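Local coordinates for tricorn protease (Thermoplasma acidophilum, PDB 1K32), which cuts peptides as a serine protease and probably degrades further the fragments released by the proteasome, with beta propellers that probably gate substrate access, at residues 70-75 / 105-110; 96-101 / 736-741; 298-303 / 623-628; 421-426 / 435-440. All coordinates share one frame; numbering follows the deposited sequence.

Interaction 1 and the 96-101 half of interaction 2 lie in the six-bladed propeller; the two contacts touch each other, and strands 100-103 and 106-107 are neighbours in one sheet; Thr109 OG1 comes within 3.5 Å of Gly100 CA. Interaction 1 ties this blade to the run into the next, whereas interaction 2 joins it to the PDZ region. Interactions 3 and 4 belong to the seven-bladed propeller, their centres about 24 Å apart. Interactions 2 and 3 are buried, 1 and 4 partly so. Arginine bonds to carbonyl oxygens mark interactions 1 and 2. Interaction 3, between first and last blades, has no hydrogen bond, and interaction 4, within one blade, combines strand pairing with apolar packing.

Interaction 1 of 4, residues 70-75 / 105-110; sequences RVMRGS and RRMFTD
Arg70 reaches out of strand 66-73 and puts its guanidinium edge on two successive carbonyl oxygens. NE and NH1 both grip Phe108 O side-on, NH1 at 2.9 Å with an N-H...O angle of 157° and NE longer at 3.2 Å; the oxygen lies in the guanidinium plane, and both nitrogens reach it from the same face of its peptide. NE is shared with Thr109 O, 2.8 Å away and somewhat out of the guanidinium plane. Over one face of the group sits the Met107 peptide, its C 3.1 Å from Arg70 NH1. With CG anti to the backbone N (chi1 -179°) and the chain straight as far as NE, the head is carried over to the other segment.

Met107 centres an inverse gamma turn, and Thr109 with Asp110 forms a G1 beta bulge against strand 120-124; through Phe108 O and Thr109 O the arginine is bonded to the run that leads from one propeller blade to the next. Met72 SD accepts a weak bond from Arg70 NH2 at 3.3 Å and lies 4.3 Å from Met107 SD. Asp110 makes no ion pair here: its CG rests 3.5 Å from Arg70 CD, while OD2 is bonded to Asn57. Farther out, Ser102 OG takes part in a further bond with Arg70 NH1, and Tyr703 of helix 702-714 packs on both methionines.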
loop_
_atom_site.group_PDB
_atom_site.type_symbol
_atom_site.label_atom_id
_atom_site.label_comp_id
_atom_site.label_asym_id
_atom_site.label_seq_id
_atom_site.Cartn_x
_atom_site.Cartn_y
_atom_site.Cartn_z
ATOM N N ARG A 70 0.278 62.750 -9.225
ATOM C CA ARG A 70 -0.509 61.620 -8.727
ATOM C C ARG A 70 -0.442 60.503 -9.775
ATOM O O ARG A 70 -0.787 60.700 -10.943
ATOM C CB ARG A 70 -1.979 61.996 -8.477
ATOM C CG ARG A 70 -2.797 60.809 -7.924
ATOM C CD ARG A 70 -4.247 61.152 -7.599
ATOM N NE ARG A 70 -4.994 60.048 -6.965
ATOM C CZ ARG A 70 -5.518 59.004 -7.613
ATOM N NH1 ARG A 70 -6.187 58.072 -6.959
ATOM N NH2 ARG A 70 -5.379 58.884 -8.921
ATOM N N VAL A 71 0.028 59.332 -9.372
ATOM C CA VAL A 71 0.113 58.241 -10.324
ATOM C C VAL A 71 -0.609 57.030 -9.780
ATOM O O VAL A 71 -0.588 56.788 -8.580
ATOM C CB VAL A 71 1.593 57.875 -10.629
ATOM C CG1 VAL A 71 2.327 57.567 -9.358
ATOM C CG2 VAL A 71 1.658 56.672 -11.571
ATOM N N MET A 72 -1.272 56.280 -10.652
ATOM C CA MET A 72 -1.965 55.071 -10.205
ATOM C C MET A 72 -1.263 53.801 -10.701
ATOM O O MET A 72 -0.644 53.797 -11.758
ATOM C CB MET A 72 -3.421 55.086 -10.686
ATOM C CG MET A 72 -4.282 56.170 -10.049
ATOM S SD MET A 72 -5.854 56.338 -10.972
ATOM C CE MET A 72 -5.201 57.218 -12.386
ATOM N N ARG A 73 -1.329 52.735 -9.909
ATOM C CA ARG A 73 -0.722 51.450 -10.274
ATOM C C ARG A 73 -1.671 50.326 -9.908
ATOM O O ARG A 73 -2.649 50.558 -9.210
ATOM C CB ARG A 73 0.628 51.261 -9.572
ATOM C CG ARG A 73 1.750 51.990 -10.276
ATOM C CD ARG A 73 3.095 51.751 -9.626
ATOM N NE ARG A 73 4.104 52.634 -10.201
ATOM C CZ ARG A 73 5.378 52.667 -9.823
ATOM N NH1 ARG A 73 6.220 53.506 -10.405
ATOM N NH2 ARG A 73 5.810 51.867 -8.866
ATOM N N GLY A 74 -1.364 49.111 -10.361
ATOM C CA GLY A 74 -2.246 47.974 -10.119
ATOM C C GLY A 74 -3.027 47.834 -11.423
ATOM O O GLY A 74 -3.433 48.857 -11.985
ATOM N N SER A 75 -3.242 46.614 -11.906
ATOM C CA SER A 75 -3.936 46.415 -13.185
ATOM C C SER A 75 -5.188 47.276 -13.363
ATOM O O SER A 75 -5.400 47.851 -14.429
ATOM C CB SER A 75 -4.291 44.946 -13.382
ATOM O OG SER A 75 -5.245 44.538 -12.431
ATOM N N ARG A 105 -14.243 56.857 -10.035
ATOM C CA ARG A 105 -15.105 57.914 -9.516
ATOM C C ARG A 105 -14.607 58.518 -8.197
ATOM O O ARG A 105 -15.135 59.532 -7.727
ATOM C CB ARG A 105 -16.538 57.386 -9.363
ATOM C CG ARG A 105 -16.615 56.058 -8.643
ATOM C CD ARG A 105 -17.887 55.275 -8.972
ATOM N NE ARG A 105 -17.888 53.993 -8.272
ATOM C CZ ARG A 105 -17.081 52.974 -8.564
ATOM N NH1 ARG A 105 -17.150 51.852 -7.860
ATOM N NH2 ARG A 105 -16.222 53.065 -9.571
ATOM N N ARG A 106 -13.598 57.896 -7.592
ATOM C CA ARG A 106 -13.038 58.431 -6.356
ATOM C C ARG A 106 -11.542 58.180 -6.368
ATOM O O ARG A 106 -11.042 57.273 -5.709
ATOM C CB ARG A 106 -13.684 57.788 -5.121
ATOM C CG ARG A 106 -15.172 58.095 -4.976
ATOM C CD ARG A 106 -15.711 57.749 -3.583
ATOM N NE ARG A 106 -15.478 56.357 -3.198
ATOM C CZ ARG A 106 -15.824 55.837 -2.021
ATOM N NH1 ARG A 106 -15.574 54.558 -1.757
ATOM N NH2 ARG A 106 -16.412 56.594 -1.098
ATOM N N MET A 107 -10.841 58.983 -7.158
ATOM C CA MET A 107 -9.390 58.888 -7.307
ATOM C C MET A 107 -8.769 59.686 -6.174
ATOM O O MET A 107 -8.304 60.815 -6.371
ATOM C CB MET A 107 -8.971 59.460 -8.670
ATOM C CG MET A 107 -9.407 58.613 -9.873
ATOM S SD MET A 107 -8.917 59.322 -11.468
ATOM C CE MET A 107 -10.375 60.197 -11.849
ATOM N N PHE A 108 -8.751 59.077 -4.989
ATOM C CA PHE A 108 -8.254 59.733 -3.791
ATOM C C PHE A 108 -6.752 59.664 -3.538
ATOM O O PHE A 108 -6.042 58.888 -4.168
ATOM C CB PHE A 108 -9.064 59.237 -2.582
ATOM C CG PHE A 108 -10.525 59.637 -2.633
ATOM C CD1 PHE A 108 -11.451 59.085 -1.740
ATOM C CD2 PHE A 108 -10.967 60.600 -3.549
ATOM C CE1 PHE A 108 -12.791 59.488 -1.750
ATOM C CE2 PHE A 108 -12.317 61.012 -3.567
ATOM C CZ PHE A 108 -13.226 60.451 -2.661
ATOM N N THR A 109 -6.291 60.475 -2.586
ATOM C CA THR A 109 -4.869 60.606 -2.270
ATOM C C THR A 109 -4.387 61.410 -3.459
ATOM O O THR A 109 -3.998 60.858 -4.503
ATOM C CB THR A 109 -4.132 59.271 -2.226
ATOM O OG1 THR A 109 -4.693 58.468 -1.182
ATOM C CG2 THR A 109 -2.634 59.495 -1.945
ATOM N N ASP A 110 -4.447 62.727 -3.293
ATOM C CA ASP A 110 -4.086 63.645 -4.359
ATOM C C ASP A 110 -3.577 64.965 -3.800
ATOM O O ASP A 110 -3.522 65.157 -2.589
ATOM C CB ASP A 110 -5.334 63.895 -5.217
ATOM C CG ASP A 110 -5.012 64.423 -6.604
ATOM O OD1 ASP A 110 -5.955 64.523 -7.424
ATOM O OD2 ASP A 110 -3.841 64.736 -6.878
#

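Interaction 2 of 4, residues 96-101 / 736-741; sequences TYFSGK and SGRIAC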
loop_
_atom_site.group_PDB
_atom_site.type_symbol
_atom_site.label_atom_id
_atom_site.label_comp_id
_atom_site.label_asym_id
_atom_site.label_seq_id
_atom_site.Cartn_x
_atom_site.Cartn_y
_atom_site.Cartn_z
ATOM N N THR A 96 4.749 59.794 -1.149
ATOM C CA THR A 96 3.878 59.044 -0.251
ATOM C C THR A 96 3.955 57.549 -0.464
ATOM O O THR A 96 4.070 57.068 -1.596
ATOM C CB THR A 96 2.396 59.442 -0.382
ATOM O OG1 THR A 96 1.928 59.149 -1.704
ATOM C CG2 THR A 96 2.205 60.908 -0.077
ATOM N N TYR A 97 3.884 56.823 0.643
ATOM C CA TYR A 97 3.914 55.372 0.615
ATOM C C TYR A 97 2.671 54.856 1.322
ATOM O O TYR A 97 2.739 53.962 2.165
ATOM C CB TYR A 97 5.178 54.861 1.299
ATOM C CG TYR A 97 6.443 55.263 0.582
ATOM C CD1 TYR A 97 6.931 56.567 0.672
ATOM C CD2 TYR A 97 7.148 54.346 -0.196
ATOM C CE1 TYR A 97 8.092 56.950 0.006
ATOM C CE2 TYR A 97 8.319 54.717 -0.865
ATOM C CZ TYR A 97 8.781 56.022 -0.757
ATOM O OH TYR A 97 9.942 56.407 -1.387
ATOM N N PHE A 98 1.532 55.442 0.963
ATOM C CA PHE A 98 0.246 55.076 1.537
ATOM C C PHE A 98 -0.495 54.009 0.731
ATOM O O PHE A 98 -1.265 53.225 1.282
ATOM C CB PHE A 98 -0.652 56.310 1.613
ATOM C CG PHE A 98 -0.132 57.406 2.499
ATOM C CD1 PHE A 98 -0.315 58.750 2.141
ATOM C CD2 PHE A 98 0.536 57.115 3.689
ATOM C CE1 PHE A 98 0.168 59.777 2.957
ATOM C CE2 PHE A 98 1.019 58.136 4.505
ATOM C CZ PHE A 98 0.840 59.464 4.143
ATOM N N SER A 99 -0.260 53.985 -0.572
ATOM C CA SER A 99 -0.972 53.079 -1.460
ATOM C C SER A 99 -2.469 53.362 -1.279
ATOM O O SER A 99 -3.257 52.462 -1.044
ATOM C CB SER A 99 -0.658 51.616 -1.131
ATOM O OG SER A 99 -1.356 50.746 -2.006
ATOM N N GLY A 100 -2.858 54.630 -1.371
ATOM C CA GLY A 100 -4.262 54.964 -1.212
ATOM C C GLY A 100 -5.174 54.208 -2.176
ATOM O O GLY A 100 -4.804 53.965 -3.327
ATOM N N LYS A 101 -6.359 53.825 -1.712
ATOM C CA LYS A 101 -7.311 53.111 -2.564
ATOM C C LYS A 101 -7.881 54.090 -3.584
ATOM O O LYS A 101 -8.123 55.248 -3.271
ATOM C CB LYS A 101 -8.463 52.538 -1.747
ATOM C CG LYS A 101 -8.070 51.567 -0.649
ATOM C CD LYS A 101 -9.327 51.094 0.078
ATOM C CE LYS A 101 -9.020 50.118 1.202
ATOM N NZ LYS A 101 -10.284 49.556 1.758
ATOM N N SER A 736 2.124 49.443 0.825
ATOM C CA SER A 736 2.152 50.243 2.035
ATOM C C SER A 736 2.316 49.296 3.212
ATOM O O SER A 736 1.711 48.223 3.227
ATOM C CB SER A 736 0.849 51.015 2.191
ATOM O OG SER A 736 0.938 51.938 3.251
ATOM N N GLY A 737 3.128 49.690 4.193
ATOM C CA GLY A 737 3.322 48.854 5.365
ATOM C C GLY A 737 2.598 49.490 6.532
ATOM O O GLY A 737 2.773 50.673 6.812
ATOM N N ARG A 738 1.779 48.715 7.227
ATOM C CA ARG A 738 1.043 49.281 8.339
ATOM C C ARG A 738 1.027 48.427 9.590
ATOM O O ARG A 738 1.081 47.206 9.529
ATOM C CB ARG A 738 -0.391 49.592 7.897
ATOM C CG ARG A 738 -0.489 50.783 6.960
ATOM C CD ARG A 738 -1.485 50.509 5.871
ATOM N NE ARG A 738 -1.581 51.606 4.908
ATOM C CZ ARG A 738 -2.208 52.757 5.128
ATOM N NH1 ARG A 738 -2.239 53.681 4.179
ATOM N NH2 ARG A 738 -2.805 52.986 6.291
ATOM N N ILE A 739 0.965 49.098 10.732
ATOM C CA ILE A 739 0.921 48.423 12.022
ATOM C C ILE A 739 -0.133 49.111 12.883
ATOM O O ILE A 739 -0.088 49.071 14.105
ATOM C CB ILE A 739 2.302 48.449 12.713
ATOM C CG1 ILE A 739 2.743 49.884 12.985
ATOM C CG2 ILE A 739 3.321 47.747 11.826
ATOM C CD1 ILE A 739 4.133 49.992 13.629
ATOM N N ALA A 740 -1.093 49.741 12.213
ATOM C CA ALA A 740 -2.185 50.437 12.888
ATOM C C ALA A 740 -1.681 51.440 13.925
ATOM O O ALA A 740 -2.124 51.443 15.080
ATOM C CB ALA A 740 -3.128 49.425 13.547
ATOM N N CYS A 741 -0.752 52.286 13.508
ATOM C CA CYS A 741 -0.215 53.324 14.376
ATOM C C CYS A 741 -0.051 54.605 13.566
ATOM O O CYS A 741 0.205 54.549 12.367
ATOM C CB CYS A 741 1.160 52.929 14.935
ATOM S SG CYS A 741 1.189 51.648 16.205
HETATM O O HOH W 1 4.176 52.604 4.035
#
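The backbones of Phe98 and Ser736 meet between two irregular segments, CA to CA 5.2 Å; Ser736 is extended, and the turn before strand 100-103 passes through a left-handed Ser99. Two successive carbonyls of this turn, those of Tyr97 and Phe98, receive the side chains of the partner segment.

Ser736 turns OG away from its own backbone N (chi1 -171°) and donates to Tyr97 O at 2.9 Å, slightly tilted from the carbonyl plane. The same Tyr97 O accepts from a water at 2.7 Å, and that water in turn takes the N-H of Gly737, giving the segments a second, bridged connection. Arg738 bends at chi2 and comes back toward the turn with the edge of its guanidinium. NH1 reaches Phe98 O at 3.1 Å, nearly straight (168°), in the carbonyl plane and on a lone pair.

The contact fastens a blade of the six-bladed propeller to the PDZ region, whose strand 741-746 begins at the end of the segment. Arg738 NE also gives a weak bond to Ser736 OG, 3.0 Å away, linking the two donors to each other. Beside these polar contacts, Ser99 CB meets Ser736 CB at 3.7 Å, while Ser99 OG is bonded to Phe734 O.

The strongest partner of the arginine lies outside the segments: NH2 forms a salt bridge with Asp829 and a hydrogen bond to Ala126 O. On the propeller side, the Asp81 carboxylate takes the N-H groups of Phe98 and Ser99, which fixes the turn that presents the carbonyls. Tyr97 reaches over to helix 795-800 of the PDZ region.

Interaction 3 of 4, residues 298-303 / 623-628; sequences KFAEDF and MVRKDD
Phe303 and Met623 make the sulfur-aromatic part of this contact. The methionine lies along the rim of the ring, not over it: SD is 5.5 Å from the ring centroid and 89° off the ring normal, an edge-on Met-aromatic approach. The two side chains slide past each other in opposite directions.

Apolar touching accompanies it. A bend at chi3 brings Met623 CE back to 3.7 Å from Phe303 CD1, and Met623 CB lies in the plane of the ring at its edge, 3.7 Å from CE1. Farther round the rim, Phe303 CE2 meets Arg625 CB at 4.1 Å. The end of the ring packs against the Val624-Arg625 peptide, CZ lying 4.0 Å from the backbone N of Arg625.

Arg625 packs through its chain and the side of its head. Bent at chi2 and chi3, it folds its head toward the opposite strand, where NH1 comes to 4.1 Å from Phe303 CD2 with the guanidinium and ring planes 87° apart. Ala300 CB stands near the plane of the guanidinium, at its edge. NH2 is occupied by Gly629 O, just beyond the segment. No hydrogen bond crosses between the two segments; their strands run at 146° with axes 9.5 Å apart, too far for sheet pairing.

Strand 300-305 opens the first blade of the seven-bladed propeller and strand 621-626 belongs to the last. Each blade is built from its own continuous run of chain, so no strand is exchanged here and side chains bridge the seam. Arg614 makes a cation-pi contact with Phe303, and Ile631 of strand 631-635 packs against Phe303, Met623 and Arg625.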
loop_
_atom_site.group_PDB
_atom_site.type_symbol
_atom_site.label_atom_id
_atom_site.label_comp_id
_atom_site.label_asym_id
_atom_site.label_seq_id
_atom_site.Cartn_x
_atom_site.Cartn_y
_atom_site.Cartn_z
ATOM N N LYS A 298 -5.054 35.461 -18.649
ATOM C CA LYS A 298 -5.513 36.678 -17.993
ATOM C C LYS A 298 -6.850 37.248 -18.460
ATOM O O LYS A 298 -7.386 38.153 -17.825
ATOM C CB LYS A 298 -4.448 37.757 -18.081
ATOM C CG LYS A 298 -3.196 37.374 -17.349
ATOM C CD LYS A 298 -2.676 38.510 -16.504
ATOM C CE LYS A 298 -1.405 38.076 -15.784
ATOM N NZ LYS A 298 -0.730 39.226 -15.118
ATOM N N PHE A 299 -7.395 36.737 -19.559
ATOM C CA PHE A 299 -8.686 37.240 -20.034
ATOM C C PHE A 299 -9.557 36.071 -20.440
ATOM O O PHE A 299 -10.550 36.222 -21.145
ATOM C CB PHE A 299 -8.485 38.225 -21.199
ATOM C CG PHE A 299 -7.490 39.308 -20.891
ATOM C CD1 PHE A 299 -6.146 39.164 -21.243
ATOM C CD2 PHE A 299 -7.868 40.419 -20.157
ATOM C CE1 PHE A 299 -5.193 40.112 -20.855
ATOM C CE2 PHE A 299 -6.922 41.374 -19.760
ATOM C CZ PHE A 299 -5.581 41.217 -20.111
ATOM N N ALA A 300 -9.168 34.898 -19.960
ATOM C CA ALA A 300 -9.877 33.664 -20.244
ATOM C C ALA A 300 -11.329 33.688 -19.784
ATOM O O ALA A 300 -11.692 34.367 -18.821
ATOM C CB ALA A 300 -9.161 32.500 -19.598
ATOM N N GLU A 301 -12.141 32.934 -20.510
ATOM C CA GLU A 301 -13.566 32.776 -20.255
ATOM C C GLU A 301 -13.911 31.411 -20.856
ATOM O O GLU A 301 -13.071 30.745 -21.456
ATOM C CB GLU A 301 -14.378 33.854 -20.999
ATOM C CG GLU A 301 -13.903 35.285 -20.799
ATOM C CD GLU A 301 -14.581 36.290 -21.726
ATOM O OE1 GLU A 301 -14.268 36.310 -22.940
ATOM O OE2 GLU A 301 -15.432 37.071 -21.237
ATOM N N ASP A 302 -15.144 30.988 -20.657
ATOM C CA ASP A 302 -15.652 29.760 -21.250
ATOM C C ASP A 302 -14.593 28.743 -21.721
ATOM O O ASP A 302 -14.030 28.902 -22.803
ATOM C CB ASP A 302 -16.519 30.177 -22.442
ATOM C CG ASP A 302 -17.434 29.082 -22.921
ATOM O OD1 ASP A 302 -18.004 29.230 -24.026
ATOM O OD2 ASP A 302 -17.594 28.083 -22.189
ATOM N N PHE A 303 -14.307 27.719 -20.915
ATOM C CA PHE A 303 -13.366 26.670 -21.317
ATOM C C PHE A 303 -14.233 25.425 -21.496
ATOM O O PHE A 303 -15.109 25.166 -20.684
ATOM C CB PHE A 303 -12.285 26.454 -20.253
ATOM C CG PHE A 303 -12.806 25.990 -18.929
ATOM C CD1 PHE A 303 -12.976 24.635 -18.669
ATOM C CD2 PHE A 303 -13.127 26.911 -17.935
ATOM C CE1 PHE A 303 -13.457 24.205 -17.436
ATOM C CE2 PHE A 303 -13.608 26.492 -16.700
ATOM C CZ PHE A 303 -13.773 25.138 -16.449
ATOM N N MET A 623 -13.753 18.594 -17.080
ATOM C CA MET A 623 -12.845 19.730 -17.048
ATOM C C MET A 623 -13.254 20.547 -15.832
ATOM O O MET A 623 -14.444 20.749 -15.584
ATOM C CB MET A 623 -12.977 20.594 -18.301
ATOM C CG MET A 623 -12.408 19.978 -19.565
ATOM S SD MET A 623 -12.220 21.241 -20.826
ATOM C CE MET A 623 -10.778 22.087 -20.208
ATOM N N VAL A 624 -12.278 20.999 -15.060
ATOM C CA VAL A 624 -12.601 21.799 -13.890
ATOM C C VAL A 624 -11.646 22.960 -13.735
ATOM O O VAL A 624 -10.549 22.967 -14.295
ATOM C CB VAL A 624 -12.537 20.976 -12.572
ATOM C CG1 VAL A 624 -13.544 19.836 -12.605
ATOM C CG2 VAL A 624 -11.124 20.450 -12.350
ATOM N N ARG A 625 -12.098 23.945 -12.975
ATOM C CA ARG A 625 -11.308 25.110 -12.632
ATOM C C ARG A 625 -11.170 24.905 -11.121
ATOM O O ARG A 625 -12.141 24.532 -10.452
ATOM C CB ARG A 625 -12.088 26.394 -12.923
ATOM C CG ARG A 625 -11.533 27.642 -12.250
ATOM C CD ARG A 625 -10.446 28.304 -13.054
ATOM N NE ARG A 625 -10.953 28.837 -14.316
ATOM C CZ ARG A 625 -10.190 29.421 -15.233
ATOM N NH1 ARG A 625 -10.730 29.873 -16.359
ATOM N NH2 ARG A 625 -8.888 29.555 -15.018
ATOM N N LYS A 626 -9.969 25.094 -10.590
ATOM C CA LYS A 626 -9.768 24.930 -9.162
ATOM C C LYS A 626 -9.530 26.283 -8.507
ATOM O O LYS A 626 -9.436 27.301 -9.191
ATOM C CB LYS A 626 -8.602 23.975 -8.890
ATOM C CG LYS A 626 -8.873 22.567 -9.388
ATOM C CD LYS A 626 -7.873 21.554 -8.870
ATOM C CE LYS A 626 -8.200 20.169 -9.419
ATOM N NZ LYS A 626 -7.391 19.106 -8.797
ATOM N N ASP A 627 -9.444 26.287 -7.182
ATOM C CA ASP A 627 -9.238 27.517 -6.433
ATOM C C ASP A 627 -7.913 28.175 -6.788
ATOM O O ASP A 627 -7.746 29.380 -6.607
ATOM C CB ASP A 627 -9.304 27.230 -4.932
ATOM C CG ASP A 627 -8.251 26.240 -4.482
ATOM O OD1 ASP A 627 -8.041 25.231 -5.193
ATOM O OD2 ASP A 627 -7.638 26.462 -3.414
ATOM N N ASP A 628 -6.975 27.388 -7.303
ATOM C CA ASP A 628 -5.677 27.919 -7.687
ATOM C C ASP A 628 -5.776 28.654 -9.023
ATOM O O ASP A 628 -4.783 29.173 -9.534
ATOM C CB ASP A 628 -4.645 26.791 -7.783
ATOM C CG ASP A 628 -4.956 25.806 -8.895
ATOM O OD1 ASP A 628 -5.968 25.991 -9.606
ATOM O OD2 ASP A 628 -4.180 24.844 -9.059
#

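Interaction 4 of 4, residues 421-426 / 435-440; sequences AMITDF and IAYGFP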
loop_
_atom_site.group_PDB
_atom_site.type_symbol
_atom_site.label_atom_id
_atom_site.label_comp_id
_atom_site.label_asym_id
_atom_site.label_seq_id
_atom_site.Cartn_x
_atom_site.Cartn_y
_atom_site.Cartn_z
ATOM N N ALA A 421 -37.126 36.126 -15.708
ATOM C CA ALA A 421 -35.671 36.115 -15.820
ATOM C C ALA A 421 -35.248 35.187 -16.939
ATOM O O ALA A 421 -36.066 34.452 -17.480
ATOM C CB ALA A 421 -35.045 35.648 -14.486
ATOM N N MET A 422 -33.968 35.206 -17.276
ATOM C CA MET A 422 -33.468 34.347 -18.341
ATOM C C MET A 422 -33.563 32.845 -18.029
ATOM O O MET A 422 -33.548 32.415 -16.855
ATOM C CB MET A 422 -32.025 34.727 -18.678
ATOM C CG MET A 422 -31.883 36.146 -19.173
ATOM S SD MET A 422 -30.252 36.536 -19.815
ATOM C CE MET A 422 -29.200 36.270 -18.285
ATOM N N ILE A 423 -33.672 32.065 -19.102
ATOM C CA ILE A 423 -33.776 30.613 -19.051
ATOM C C ILE A 423 -32.395 30.054 -19.433
ATOM O O ILE A 423 -32.219 29.473 -20.494
ATOM C CB ILE A 423 -34.864 30.128 -20.063
ATOM C CG1 ILE A 423 -36.168 30.908 -19.822
ATOM C CG2 ILE A 423 -35.151 28.631 -19.893
ATOM C CD1 ILE A 423 -37.379 30.397 -20.628
ATOM N N THR A 424 -31.416 30.235 -18.554
ATOM C CA THR A 424 -30.053 29.788 -18.824
ATOM C C THR A 424 -29.699 28.376 -18.336
ATOM O O THR A 424 -28.663 27.842 -18.710
ATOM C CB THR A 424 -29.037 30.802 -18.238
ATOM O OG1 THR A 424 -29.290 30.978 -16.840
ATOM C CG2 THR A 424 -29.182 32.150 -18.923
ATOM N N ASP A 425 -30.558 27.777 -17.517
ATOM C CA ASP A 425 -30.330 26.425 -16.992
ATOM C C ASP A 425 -31.153 25.412 -17.817
ATOM O O ASP A 425 -32.351 25.251 -17.594
ATOM C CB ASP A 425 -30.734 26.378 -15.503
ATOM C CG ASP A 425 -30.334 25.073 -14.810
ATOM O OD1 ASP A 425 -30.530 24.971 -13.575
ATOM O OD2 ASP A 425 -29.831 24.155 -15.485
ATOM N N PHE A 426 -30.502 24.751 -18.778
ATOM C CA PHE A 426 -31.174 23.773 -19.642
ATOM C C PHE A 426 -30.263 22.626 -20.024
ATOM O O PHE A 426 -29.047 22.725 -19.902
ATOM C CB PHE A 426 -31.708 24.429 -20.928
ATOM C CG PHE A 426 -30.669 25.190 -21.726
ATOM C CD1 PHE A 426 -30.634 26.581 -21.695
ATOM C CD2 PHE A 426 -29.762 24.521 -22.546
ATOM C CE1 PHE A 426 -29.716 27.294 -22.475
ATOM C CE2 PHE A 426 -28.839 25.229 -23.331
ATOM C CZ PHE A 426 -28.818 26.611 -23.297
ATOM N N ILE A 435 -35.864 18.670 -24.203
ATOM C CA ILE A 435 -35.078 19.780 -23.695
ATOM C C ILE A 435 -35.726 20.124 -22.357
ATOM O O ILE A 435 -36.897 20.499 -22.299
ATOM C CB ILE A 435 -35.131 21.000 -24.660
ATOM C CG1 ILE A 435 -34.630 20.579 -26.052
ATOM C CG2 ILE A 435 -34.282 22.150 -24.113
ATOM C CD1 ILE A 435 -34.668 21.674 -27.107
ATOM N N ALA A 436 -34.977 19.950 -21.276
ATOM C CA ALA A 436 -35.492 20.260 -19.948
ATOM C C ALA A 436 -34.814 21.542 -19.504
ATOM O O ALA A 436 -33.612 21.712 -19.704
ATOM C CB ALA A 436 -35.174 19.127 -18.974
ATOM N N TYR A 437 -35.581 22.438 -18.893
ATOM C CA TYR A 437 -35.037 23.714 -18.456
ATOM C C TYR A 437 -35.774 24.313 -17.260
ATOM O O TYR A 437 -36.973 24.076 -17.072
ATOM C CB TYR A 437 -35.080 24.702 -19.625
ATOM C CG TYR A 437 -36.457 24.839 -20.248
ATOM C CD1 TYR A 437 -37.331 25.850 -19.856
ATOM C CD2 TYR A 437 -36.889 23.942 -21.223
ATOM C CE1 TYR A 437 -38.609 25.968 -20.420
ATOM C CE2 TYR A 437 -38.173 24.044 -21.799
ATOM C CZ TYR A 437 -39.022 25.055 -21.389
ATOM O OH TYR A 437 -40.298 25.125 -21.913
ATOM N N GLY A 438 -35.035 25.069 -16.444
ATOM C CA GLY A 438 -35.617 25.740 -15.296
ATOM C C GLY A 438 -36.381 26.958 -15.798
ATOM O O GLY A 438 -35.816 27.832 -16.479
ATOM N N PHE A 439 -37.665 27.025 -15.465
ATOM C CA PHE A 439 -38.511 28.118 -15.923
ATOM C C PHE A 439 -38.896 29.108 -14.820
ATOM O O PHE A 439 -39.717 28.805 -13.958
ATOM C CB PHE A 439 -39.761 27.523 -16.600
ATOM C CG PHE A 439 -40.653 28.552 -17.237
ATOM C CD1 PHE A 439 -41.827 28.951 -16.616
ATOM C CD2 PHE A 439 -40.304 29.136 -18.448
ATOM C CE1 PHE A 439 -42.649 29.921 -17.197
ATOM C CE2 PHE A 439 -41.112 30.109 -19.044
ATOM C CZ PHE A 439 -42.292 30.505 -18.417
ATOM N N PRO A 440 -38.275 30.306 -14.814
ATOM C CA PRO A 440 -38.625 31.275 -13.770
ATOM C C PRO A 440 -40.034 31.826 -13.960
ATOM O O PRO A 440 -40.476 32.097 -15.083
ATOM C CB PRO A 440 -37.526 32.339 -13.874
ATOM C CG PRO A 440 -37.007 32.194 -15.262
ATOM C CD PRO A 440 -37.069 30.724 -15.549
HETATM O O HOH W 2 -33.055 28.394 -16.345
#
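Phe439 offers Ile423 the edge of its ring: Ile423 CD1 lies near the ring plane, 3.9 Å from CD2, while the same ring is stacked with His455. Tyr437 receives the other branch of the isoleucine, CG2 approaching CD1 obliquely at 3.5 Å. Ile423 thus divides its two branches between two aromatic rings of strand 434-441. The Phe426 ring has Ile423 O in its plane at the edge, a contact within its own segment.

Phe426 and Tyr437 form an antiparallel non-hydrogen-bonded pair. Each holds CG between its backbone N and carbonyl carbon (chi1 55° and 54°), which carries the rings away from the partner strand and leaves the CB atoms to meet at 3.6 Å. Next to them Gly438 N donates to Asp425 O at 2.9 Å, nearly along the C=O axis (167°). The return bond is replaced by a water that accepts from Asp425 N and donates to Gly438 O, 2.8 Å from each. Direct pairing therefore gives way to a bridged one as 421-426 is followed back into the loop, where Ala421 and Pro440 pack by their apolar carbons and Pro440 CG comes into close packing contact with Ala421 O at 3.3 Å.

Residues 421-425 are the loop leading into strand 426-428, the first strand of a blade of the seven-bladed propeller, and 435-440 lie on its second, 434-441. Ile423, Phe426 and Tyr437 pack on Ile402 of the preceding blade, where Glu416 also holds Tyr437 OH; Asp425 and Ala436 lean on strand 474-479 of the following blade, with Asp425 OD1 bonded to Ala476 N.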